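Local coordinates for acyl-CoA dehydrogenase (Geobacillus kaustophilus, PDB 2PG0), which binds FAD and probably dehydrogenates acyl chains at the alpha-beta position, as members of the acyl-CoA dehydrogenase family do, at residues K376-I379 / A380-D384; H32-D35 / W36-R39. All coordinates share one frame; numbering follows the deposited sequence.

Contact 1: K376-I379 / A380-D384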
# COMPACT_ATOMS: atom_id res chain seq x y z
N LYS A 376 -4.56 17.10 -3.89
CA LYS A 376 -3.65 16.62 -4.94
C LYS A 376 -3.76 17.46 -6.23
O LYS A 376 -2.75 17.69 -6.91
CB LYS A 376 -3.88 15.13 -5.20
CG LYS A 376 -3.49 14.27 -3.99
CD LYS A 376 -3.83 12.80 -4.22
CE LYS A 376 -3.67 12.01 -2.92
NZ LYS A 376 -4.08 10.59 -3.10
N THR A 377 -4.96 17.93 -6.53
CA THR A 377 -5.20 18.83 -7.67
C THR A 377 -4.40 20.12 -7.49
O THR A 377 -3.72 20.57 -8.42
CB THR A 377 -6.70 19.13 -7.84
OG1 THR A 377 -7.40 17.92 -8.16
CG2 THR A 377 -6.94 20.15 -8.96
N ILE A 378 -4.48 20.70 -6.29
CA ILE A 378 -3.77 21.94 -5.96
C ILE A 378 -2.26 21.72 -6.06
O ILE A 378 -1.55 22.55 -6.65
CB ILE A 378 -4.19 22.48 -4.56
CG1 ILE A 378 -5.64 22.98 -4.60
CG2 ILE A 378 -3.25 23.59 -4.08
CD1 ILE A 378 -6.29 23.12 -3.23
N ILE A 379 -1.78 20.60 -5.53
CA ILE A 379 -0.35 20.31 -5.57
C ILE A 379 0.14 20.20 -7.02
O ILE A 379 1.16 20.79 -7.37
CB ILE A 379 0.01 19.03 -4.76
CG1 ILE A 379 -0.24 19.25 -3.27
CG2 ILE A 379 1.49 18.61 -5.00
CD1 ILE A 379 -0.40 17.95 -2.46
N ALA A 380 -0.59 19.46 -7.85
CA ALA A 380 -0.23 19.26 -9.26
C ALA A 380 -0.17 20.61 -9.99
O ALA A 380 0.74 20.84 -10.79
CB ALA A 380 -1.21 18.32 -9.93
N ARG A 381 -1.12 21.49 -9.69
CA ARG A 381 -1.14 22.82 -10.28
C ARG A 381 0.13 23.60 -9.91
O ARG A 381 0.73 24.24 -10.76
CB ARG A 381 -2.39 23.59 -9.84
CG ARG A 381 -2.59 24.90 -10.59
CD ARG A 381 -3.77 25.70 -10.06
NE ARG A 381 -3.87 26.99 -10.75
CZ ARG A 381 -3.24 28.10 -10.38
NH1 ARG A 381 -2.45 28.11 -9.31
NH2 ARG A 381 -3.40 29.22 -11.09
N GLN A 382 0.53 23.51 -8.64
CA GLN A 382 1.74 24.18 -8.15
C GLN A 382 3.04 23.55 -8.69
O GLN A 382 4.09 24.20 -8.70
CB GLN A 382 1.76 24.21 -6.62
CG GLN A 382 0.55 24.89 -5.97
CD GLN A 382 0.63 26.41 -5.99
OE1 GLN A 382 -0.14 27.07 -6.68
NE2 GLN A 382 1.56 26.97 -5.22
N LEU A 383 2.97 22.30 -9.14
CA LEU A 383 4.13 21.63 -9.72
C LEU A 383 4.40 22.07 -11.16
O LEU A 383 5.45 21.75 -11.71
CB LEU A 383 3.96 20.10 -9.70
CG LEU A 383 4.15 19.36 -8.37
CD1 LEU A 383 3.68 17.92 -8.54
CD2 LEU A 383 5.61 19.41 -7.92
N ASP A 384 3.44 22.78 -11.75
CA ASP A 384 3.51 23.21 -13.15
C ASP A 384 3.66 22.02 -14.12
O ASP A 384 4.77 21.57 -14.42
CB ASP A 384 4.65 24.22 -13.34
CG ASP A 384 4.75 24.73 -14.77
OD1 ASP A 384 3.70 24.90 -15.43
OD2 ASP A 384 5.89 24.96 -15.23
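Ile-379 and Leu-383, one turn apart on the last helix of the chain, form the apolar side of this contact: Ile-379 CG2 lies 4.2 Å from Leu-383 CD1. With CG1 of Ile-379 beside the backbone N (chi1 -66°), CG2 is anti to it, and this is the branch that meets Leu-383. Ile-379 also packs on Met-324 and Trp-327 of helix 319-343 and on Thr-296 of the second subunit, a buried place that suits a branched hydrocarbon. Ala-380 is close-packed too, its CB 3.4 Å from Lys-376 O, and its small methyl fits where Gln-288 of the second subunit bears on it. Helix 372-382, the last of the chain, lies in the C-terminal domain at a subunit interface, with Thr-377 near the FAD and its OG1 bonded to Glu-373 O. Regular i to i+4 bonds run through it, from Ala-380 N to Lys-376 O (2.9 Å) onward. The last, Leu-383 N to Ile-379 O, is more bent, 130° at the hydrogen, just before Asp-384 leaves helical geometry with positive phi. The side of Arg-381 and Gln-382 is more exposed. Arg-381 stretches outward, its chain extended from CG to NE, while Gln-382 bends at chi2 (-79°) and lays CG 3.2 Å from Ile-378 O. Its OE1 lies in plane at the edge of the Arg-381 guanidinium, and its NE2 bonds Thr-320 OG1.

Contact 2: H32-D35 / W36-R39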
# COMPACT_ATOMS: atom_id res chain seq x y z
N HIS A 32 -17.49 14.83 30.44
CA HIS A 32 -18.80 15.17 29.86
C HIS A 32 -18.95 14.71 28.41
O HIS A 32 -20.06 14.71 27.87
CB HIS A 32 -19.01 16.68 29.84
CG HIS A 32 -19.04 17.34 31.19
ND1 HIS A 32 -20.20 17.81 31.76
CD2 HIS A 32 -18.04 17.64 32.06
CE1 HIS A 32 -19.93 18.36 32.92
NE2 HIS A 32 -18.62 18.26 33.14
N TYR A 33 -17.84 14.38 27.76
CA TYR A 33 -17.83 14.19 26.30
C TYR A 33 -18.84 13.14 25.82
O TYR A 33 -19.56 13.38 24.86
CB TYR A 33 -16.43 13.86 25.81
CG TYR A 33 -16.25 13.90 24.31
CD1 TYR A 33 -15.94 15.10 23.66
CD2 TYR A 33 -16.38 12.74 23.53
CE1 TYR A 33 -15.76 15.14 22.28
CE2 TYR A 33 -16.20 12.78 22.15
CZ TYR A 33 -15.89 13.98 21.53
OH TYR A 33 -15.71 14.03 20.18
N ASN A 34 -18.88 12.00 26.50
CA ASN A 34 -19.79 10.91 26.12
C ASN A 34 -21.27 11.30 26.19
O ASN A 34 -22.07 10.90 25.33
CB ASN A 34 -19.52 9.65 26.96
CG ASN A 34 -18.15 9.02 26.67
OD1 ASN A 34 -17.40 9.49 25.82
ND2 ASN A 34 -17.84 7.94 27.38
N ASP A 35 -21.62 12.10 27.20
CA ASP A 35 -22.98 12.65 27.33
C ASP A 35 -23.33 13.60 26.19
O ASP A 35 -24.46 13.61 25.69
CB ASP A 35 -23.13 13.38 28.66
CG ASP A 35 -23.32 12.44 29.83
OD1 ASP A 35 -23.54 11.23 29.60
OD2 ASP A 35 -23.26 12.92 30.99
N TRP A 36 -22.35 14.41 25.78
CA TRP A 36 -22.55 15.34 24.68
C TRP A 36 -22.85 14.58 23.39
O TRP A 36 -23.72 14.99 22.61
CB TRP A 36 -21.31 16.19 24.47
CG TRP A 36 -20.96 17.11 25.59
CD1 TRP A 36 -21.75 17.48 26.65
CD2 TRP A 36 -19.72 17.80 25.75
NE1 TRP A 36 -21.06 18.36 27.47
CE2 TRP A 36 -19.82 18.58 26.92
CE3 TRP A 36 -18.54 17.85 25.00
CZ2 TRP A 36 -18.77 19.39 27.37
CZ3 TRP A 36 -17.50 18.66 25.44
CH2 TRP A 36 -17.62 19.42 26.62
N GLU A 37 -22.14 13.49 23.17
CA GLU A 37 -22.37 12.66 21.99
C GLU A 37 -23.77 12.07 21.98
O GLU A 37 -24.43 12.05 20.93
CB GLU A 37 -21.33 11.56 21.90
CG GLU A 37 -19.96 12.08 21.59
CD GLU A 37 -19.07 10.99 21.09
OE1 GLU A 37 -18.78 10.07 21.89
OE2 GLU A 37 -18.69 11.04 19.90
N LYS A 38 -24.22 11.62 23.14
CA LYS A 38 -25.58 11.09 23.32
C LYS A 38 -26.64 12.13 22.98
O LYS A 38 -27.64 11.81 22.33
CB LYS A 38 -25.78 10.61 24.75
CG LYS A 38 -25.08 9.32 25.10
CD LYS A 38 -25.36 8.98 26.55
CE LYS A 38 -24.76 7.65 26.94
NZ LYS A 38 -25.12 7.32 28.35
N ARG A 39 -26.43 13.37 23.42
CA ARG A 39 -27.37 14.46 23.17
C ARG A 39 -27.28 14.98 21.73
O ARG A 39 -28.26 15.52 21.21
CB ARG A 39 -27.15 15.62 24.16
CG ARG A 39 -27.31 15.24 25.63
CD ARG A 39 -28.76 15.27 26.09
NE ARG A 39 -29.22 16.64 26.32
CZ ARG A 39 -29.05 17.33 27.45
NH1 ARG A 39 -28.42 16.78 28.48
NH2 ARG A 39 -29.51 18.57 27.54
O HOH W 1 -22.18 19.02 30.07
O HOH W 2 -16.84 12.55 18.62
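Trp-36 NE1 donates to a water 2.9 Å away, and the same water is hydrogen-bonded to His-32 ND1, tying the two rings together one turn apart. It sits in the indole plane, at the edge. The backbone follows the helical i to i+4 pattern: Trp-36 N bonds His-32 O at 3.1 Å, nearly along the C=O axis, and Glu-37 N bonds Tyr-33 O. A second water lies 2.7 Å from Glu-37 OE2, while Tyr-33 OH bonds Ser-87 N.

Trp-36 turns its CG anti to the carbonyl carbon (chi1 -65°), which folds the indole back over the preceding turn. His-32 CB stands 3.3 Å above one indole face, toward its rim, whereas the imidazole is slid aside and barely overlaps the indole, the planes 30° apart. Tyr-33 crosses the indole at about a right angle, CD1 4.0 Å from Trp-36 CE3, and its CE2 meets Glu-37 CD at 3.5 Å. An alanine in place of Trp-36 would probably leave the bridging water without its indole donor and His-32 CB without the surface it rests on. Lys-38 and Asp-35 lie on the exposed side, as suits charged residues.

Helix 33-39, of the N-terminal domain, turns Trp-36 onto Phe-46 of helix 44-52, edge to face, and onto Ala-212 of the middle domain, while Tyr-33 and Glu-37 pack against Arg-357 of helix 354-361 in the C-terminal domain.

Both contacts are short helical stretches of about two turns, partly buried, each with two buried residues, yet they lie on opposite sides of the chain's centre, their own centres about 41 Å apart. Contact 1 belongs to the C-terminal domain and faces helix 319-343, a second subunit and the FAD; its buried residues are aliphatic, and Lys-376 carries its charge to Glu-293 of the second subunit. Contact 2 belongs to the N-terminal domain, is touched by no other chain of the assembly and leans on helices 44-52 and 354-361 of its own chain. There aromatic rings do the burying, and a water joins His-32 to Trp-36, whereas Lys-376, Thr-377 and Gln-382 go to protein partners.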